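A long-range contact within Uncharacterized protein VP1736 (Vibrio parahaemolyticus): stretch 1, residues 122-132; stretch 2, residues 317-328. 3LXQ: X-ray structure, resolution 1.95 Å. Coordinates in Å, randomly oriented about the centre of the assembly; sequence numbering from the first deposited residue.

Stretch 1, residues 122-132: QFTQMYATGTR
Stretch 2, residues 317-328: PVKHFHIPALII

The two stretches, at least 190 residues apart in sequence wherever they touch, run antiparallel and bury 781 Å² between them. Pairing occurs in two patches: Gln122 faces Leu326 and Tyr127 faces His322, both non-hydrogen-bonded pairs with CA atoms 4.7 Å apart. Between them stretch 1 leaves the extended conformation at Thr124 (phi/psi -97/-7) and Gln125 (-130/46), while stretch 2 stays extended from His322 to Ile328.

Three backbone hydrogen bonds hold the register: Phe123 N to Ala325 O (3.0 Å), Ile323 N to Met126 O (3.0 Å) and Ala128 N to Phe321 O (2.8 Å). Phe321 O also receives a CA-H...O contact from Tyr127 CA at 3.2 Å.

Where the strands separate, water 1 replaces direct pairing. It donates to Phe123 O (2.8 Å) and Ile323 O (2.7 Å) and accepts from Met126 N (2.9 Å), so one molecule satisfies three backbone groups. Thr124 O is served by a side chain: His322, with chi1 t and chi2 -152°, donates from NE2 to Thr124 O at 2.9 Å. Histidine suits this place because its ring is flat enough to lie beside Tyr127 while its edge carries a donor. The Tyr127 and His322 rings are near parallel (26°) but slid apart, centroids 5.1 Å from each other, so they barely overlap. Gln125 (m, m) gives a weak hydrogen bond from NE2 to Tyr127 OH at 2.7 Å.

Tyr127 (m, chi2 84°) also packs against the turn before the strand, CE2 lying 3.7 Å from Val318 CG1. That turn, with a 3-10 segment at 318-319, is closed by His320 N to Pro317 O (2.8 Å), Phe321 N to Val318 O (2.9 Å) and His322 N to Lys319 O (3.2 Å).

Apolar side chains make the other contacts across the stretches. Selenomethionine Met126 (t, p, p) points toward stretch 2, and its chi1 t rotamer places CG 3.7 Å from both Ile323 CG1 and Ala325 CB. The small Ala325 also leaves room for Phe123 (m, chi2 82°), whose CD1 lies 3.8 Å from Ala325 CB and whose CE1 lies 3.8 Å from Ile327 CD1. Ile323 (p, t) brings CD1 to 4.1 Å from Ala128 CB.

Phe321 (m, chi2 82°) is the residue most covered by the other stretch; its CA-to-CB bond points toward stretch 1, and its ring reaches Gly130 and Thr131, with CD2 3.5 Å from Gly130 O and CZ 3.7 Å from Thr131 CG2 (chi1 p). Water 2 links the backbones here, donating to Gly130 O (2.9 Å) and His320 O (2.6 Å). Ala128 O and Ala325 N, buried by the contact, find no partner in the model.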

# COMPACT_ATOMS: atom_id res chain seq x y z
N GLN A 122 5.16 13.32 -3.75
CA GLN A 122 3.71 13.18 -3.71
C GLN A 122 3.29 12.44 -4.96
O GLN A 122 3.76 12.76 -6.05
CB GLN A 122 3.07 14.58 -3.67
CG GLN A 122 1.65 14.70 -4.20
CD GLN A 122 1.19 16.15 -4.34
OE1 GLN A 122 1.91 17.08 -3.99
NE2 GLN A 122 -0.03 16.34 -4.85
N PHE A 123 2.45 11.41 -4.80
CA PHE A 123 1.98 10.65 -5.97
C PHE A 123 0.54 11.02 -6.24
O PHE A 123 -0.32 10.81 -5.38
CB PHE A 123 2.09 9.14 -5.71
CG PHE A 123 3.49 8.63 -5.52
CD1 PHE A 123 4.12 8.75 -4.28
CD2 PHE A 123 4.17 8.02 -6.55
CE1 PHE A 123 5.42 8.25 -4.10
CE2 PHE A 123 5.47 7.53 -6.38
CZ PHE A 123 6.10 7.64 -5.16
N THR A 124 0.27 11.58 -7.41
CA THR A 124 -1.07 12.12 -7.68
C THR A 124 -1.92 11.12 -8.44
O THR A 124 -3.12 11.34 -8.63
CB THR A 124 -1.04 13.45 -8.46
OG1 THR A 124 -0.58 13.22 -9.80
CG2 THR A 124 -0.14 14.46 -7.77
N GLN A 125 -1.30 10.03 -8.86
CA GLN A 125 -2.00 8.96 -9.58
C GLN A 125 -1.72 7.58 -8.98
O GLN A 125 -1.47 6.64 -9.72
CB GLN A 125 -1.63 8.97 -11.07
CG GLN A 125 -2.24 10.13 -11.85
CD GLN A 125 -3.76 10.10 -11.85
OE1 GLN A 125 -4.42 11.14 -11.74
NE2 GLN A 125 -4.33 8.91 -11.98
N MSE A 126 -1.79 7.50 -7.66
CA MSE A 126 -1.61 6.28 -6.89
C MSE A 126 -2.94 5.54 -6.69
O MSE A 126 -3.94 6.13 -6.30
CB MSE A 126 -1.02 6.61 -5.52
CG MSE A 126 -0.74 5.40 -4.64
SE MSE A 126 0.58 4.16 -5.38
CE MSE A 126 2.02 5.44 -5.70
N TYR A 127 -2.92 4.23 -6.94
CA TYR A 127 -4.11 3.40 -6.77
C TYR A 127 -3.88 2.19 -5.89
O TYR A 127 -2.86 1.49 -6.01
CB TYR A 127 -4.69 2.98 -8.12
CG TYR A 127 -5.17 4.17 -8.90
CD1 TYR A 127 -4.28 4.93 -9.67
CD2 TYR A 127 -6.50 4.58 -8.85
CE1 TYR A 127 -4.69 6.04 -10.36
CE2 TYR A 127 -6.93 5.69 -9.56
CZ TYR A 127 -6.02 6.42 -10.32
OH TYR A 127 -6.43 7.54 -11.01
N ALA A 128 -4.82 1.94 -4.99
CA ALA A 128 -4.83 0.71 -4.22
C ALA A 128 -5.19 -0.42 -5.17
O ALA A 128 -5.89 -0.20 -6.16
CB ALA A 128 -5.84 0.80 -3.06
N THR A 129 -4.65 -1.61 -4.91
CA THR A 129 -5.02 -2.82 -5.65
C THR A 129 -6.34 -3.41 -5.15
O THR A 129 -6.97 -4.23 -5.85
CB THR A 129 -3.95 -3.90 -5.52
OG1 THR A 129 -3.78 -4.20 -4.14
CG2 THR A 129 -2.60 -3.44 -6.11
N GLY A 130 -6.77 -3.00 -3.95
CA GLY A 130 -8.02 -3.50 -3.37
C GLY A 130 -8.90 -2.50 -2.64
O GLY A 130 -8.68 -1.27 -2.72
N THR A 131 -9.92 -3.05 -1.96
CA THR A 131 -10.89 -2.27 -1.19
C THR A 131 -10.87 -2.59 0.30
O THR A 131 -11.56 -1.93 1.09
CB THR A 131 -12.32 -2.49 -1.69
OG1 THR A 131 -12.67 -3.88 -1.55
CG2 THR A 131 -12.44 -2.05 -3.13
N ARG A 132 -10.07 -3.58 0.70
CA ARG A 132 -10.07 -4.03 2.09
C ARG A 132 -8.72 -3.81 2.74
O ARG A 132 -7.69 -3.79 2.08
CB ARG A 132 -10.48 -5.51 2.20
CG ARG A 132 -11.94 -5.79 1.74
CD ARG A 132 -12.13 -7.27 1.51
NE ARG A 132 -13.53 -7.65 1.35
CZ ARG A 132 -14.15 -7.76 0.17
NH1 ARG A 132 -13.51 -7.53 -0.97
NH2 ARG A 132 -15.43 -8.12 0.15
N PRO A 317 -14.92 0.81 -10.10
CA PRO A 317 -15.02 2.24 -9.82
C PRO A 317 -13.65 2.87 -9.50
O PRO A 317 -13.28 3.03 -8.34
CB PRO A 317 -15.97 2.31 -8.62
CG PRO A 317 -15.76 0.99 -7.91
CD PRO A 317 -15.44 -0.02 -8.99
N VAL A 318 -12.93 3.22 -10.56
CA VAL A 318 -11.53 3.67 -10.50
C VAL A 318 -11.25 4.72 -9.43
O VAL A 318 -10.27 4.59 -8.66
CB VAL A 318 -11.07 4.18 -11.90
CG1 VAL A 318 -9.66 4.78 -11.86
CG2 VAL A 318 -11.15 3.05 -12.94
N LYS A 319 -12.11 5.74 -9.37
CA LYS A 319 -12.01 6.86 -8.44
C LYS A 319 -11.87 6.36 -7.01
O LYS A 319 -11.18 6.97 -6.20
CB LYS A 319 -13.24 7.78 -8.57
N HIS A 320 -12.52 5.24 -6.72
CA HIS A 320 -12.53 4.68 -5.37
C HIS A 320 -11.38 3.72 -5.06
O HIS A 320 -11.40 3.04 -4.05
CB HIS A 320 -13.87 4.05 -5.07
CG HIS A 320 -14.98 5.05 -4.98
ND1 HIS A 320 -15.19 5.80 -3.84
CD2 HIS A 320 -15.91 5.44 -5.88
CE1 HIS A 320 -16.22 6.61 -4.04
NE2 HIS A 320 -16.68 6.40 -5.27
N PHE A 321 -10.39 3.69 -5.94
CA PHE A 321 -9.11 3.05 -5.62
C PHE A 321 -8.03 4.12 -5.50
O PHE A 321 -6.87 3.84 -5.13
CB PHE A 321 -8.76 2.01 -6.69
CG PHE A 321 -9.65 0.79 -6.66
CD1 PHE A 321 -10.91 0.81 -7.27
CD2 PHE A 321 -9.23 -0.36 -6.02
CE1 PHE A 321 -11.74 -0.30 -7.22
CE2 PHE A 321 -10.06 -1.48 -5.98
CZ PHE A 321 -11.31 -1.45 -6.59
N HIS A 322 -8.41 5.36 -5.82
CA HIS A 322 -7.50 6.48 -5.83
C HIS A 322 -7.16 6.91 -4.40
O HIS A 322 -8.04 7.15 -3.57
CB HIS A 322 -8.06 7.61 -6.69
CG HIS A 322 -7.09 8.72 -6.96
ND1 HIS A 322 -7.51 10.02 -7.20
CD2 HIS A 322 -5.74 8.74 -7.04
CE1 HIS A 322 -6.45 10.79 -7.41
NE2 HIS A 322 -5.37 10.04 -7.32
N ILE A 323 -5.87 6.99 -4.11
CA ILE A 323 -5.40 7.14 -2.74
C ILE A 323 -4.21 8.09 -2.72
O ILE A 323 -3.51 8.23 -3.72
CB ILE A 323 -5.01 5.77 -2.09
CG1 ILE A 323 -4.06 4.95 -2.98
CG2 ILE A 323 -6.25 4.93 -1.83
CD1 ILE A 323 -3.26 3.88 -2.21
N PRO A 324 -3.99 8.77 -1.58
CA PRO A 324 -2.77 9.55 -1.43
C PRO A 324 -1.57 8.65 -1.18
O PRO A 324 -1.72 7.54 -0.66
CB PRO A 324 -3.06 10.38 -0.17
CG PRO A 324 -4.00 9.53 0.63
CD PRO A 324 -4.86 8.85 -0.39
N ALA A 325 -0.40 9.11 -1.57
CA ALA A 325 0.84 8.46 -1.21
C ALA A 325 1.88 9.54 -1.15
O ALA A 325 1.96 10.37 -2.04
CB ALA A 325 1.23 7.39 -2.23
N LEU A 326 2.67 9.53 -0.08
CA LEU A 326 3.69 10.53 0.14
C LEU A 326 4.93 9.87 0.69
O LEU A 326 4.87 9.15 1.68
CB LEU A 326 3.18 11.58 1.14
CG LEU A 326 3.89 12.90 1.51
CD1 LEU A 326 4.42 12.83 2.93
CD2 LEU A 326 5.00 13.34 0.55
N ILE A 327 6.07 10.10 0.04
CA ILE A 327 7.33 9.66 0.59
C ILE A 327 8.06 10.91 1.04
O ILE A 327 8.22 11.87 0.28
CB ILE A 327 8.16 8.82 -0.40
CG1 ILE A 327 7.40 7.53 -0.79
CG2 ILE A 327 9.53 8.50 0.19
CD1 ILE A 327 8.11 6.70 -1.87
N ILE A 328 8.47 10.91 2.30
CA ILE A 328 9.04 12.08 2.92
C ILE A 328 10.20 11.66 3.81
O ILE A 328 10.21 10.55 4.36
CB ILE A 328 7.95 12.90 3.69
CG1 ILE A 328 8.50 14.24 4.18
CG2 ILE A 328 7.32 12.06 4.81
CD1 ILE A 328 7.40 15.25 4.58
O HOH W 1 -2.81 9.64 -5.94
O HOH W 2 -9.86 1.42 -2.64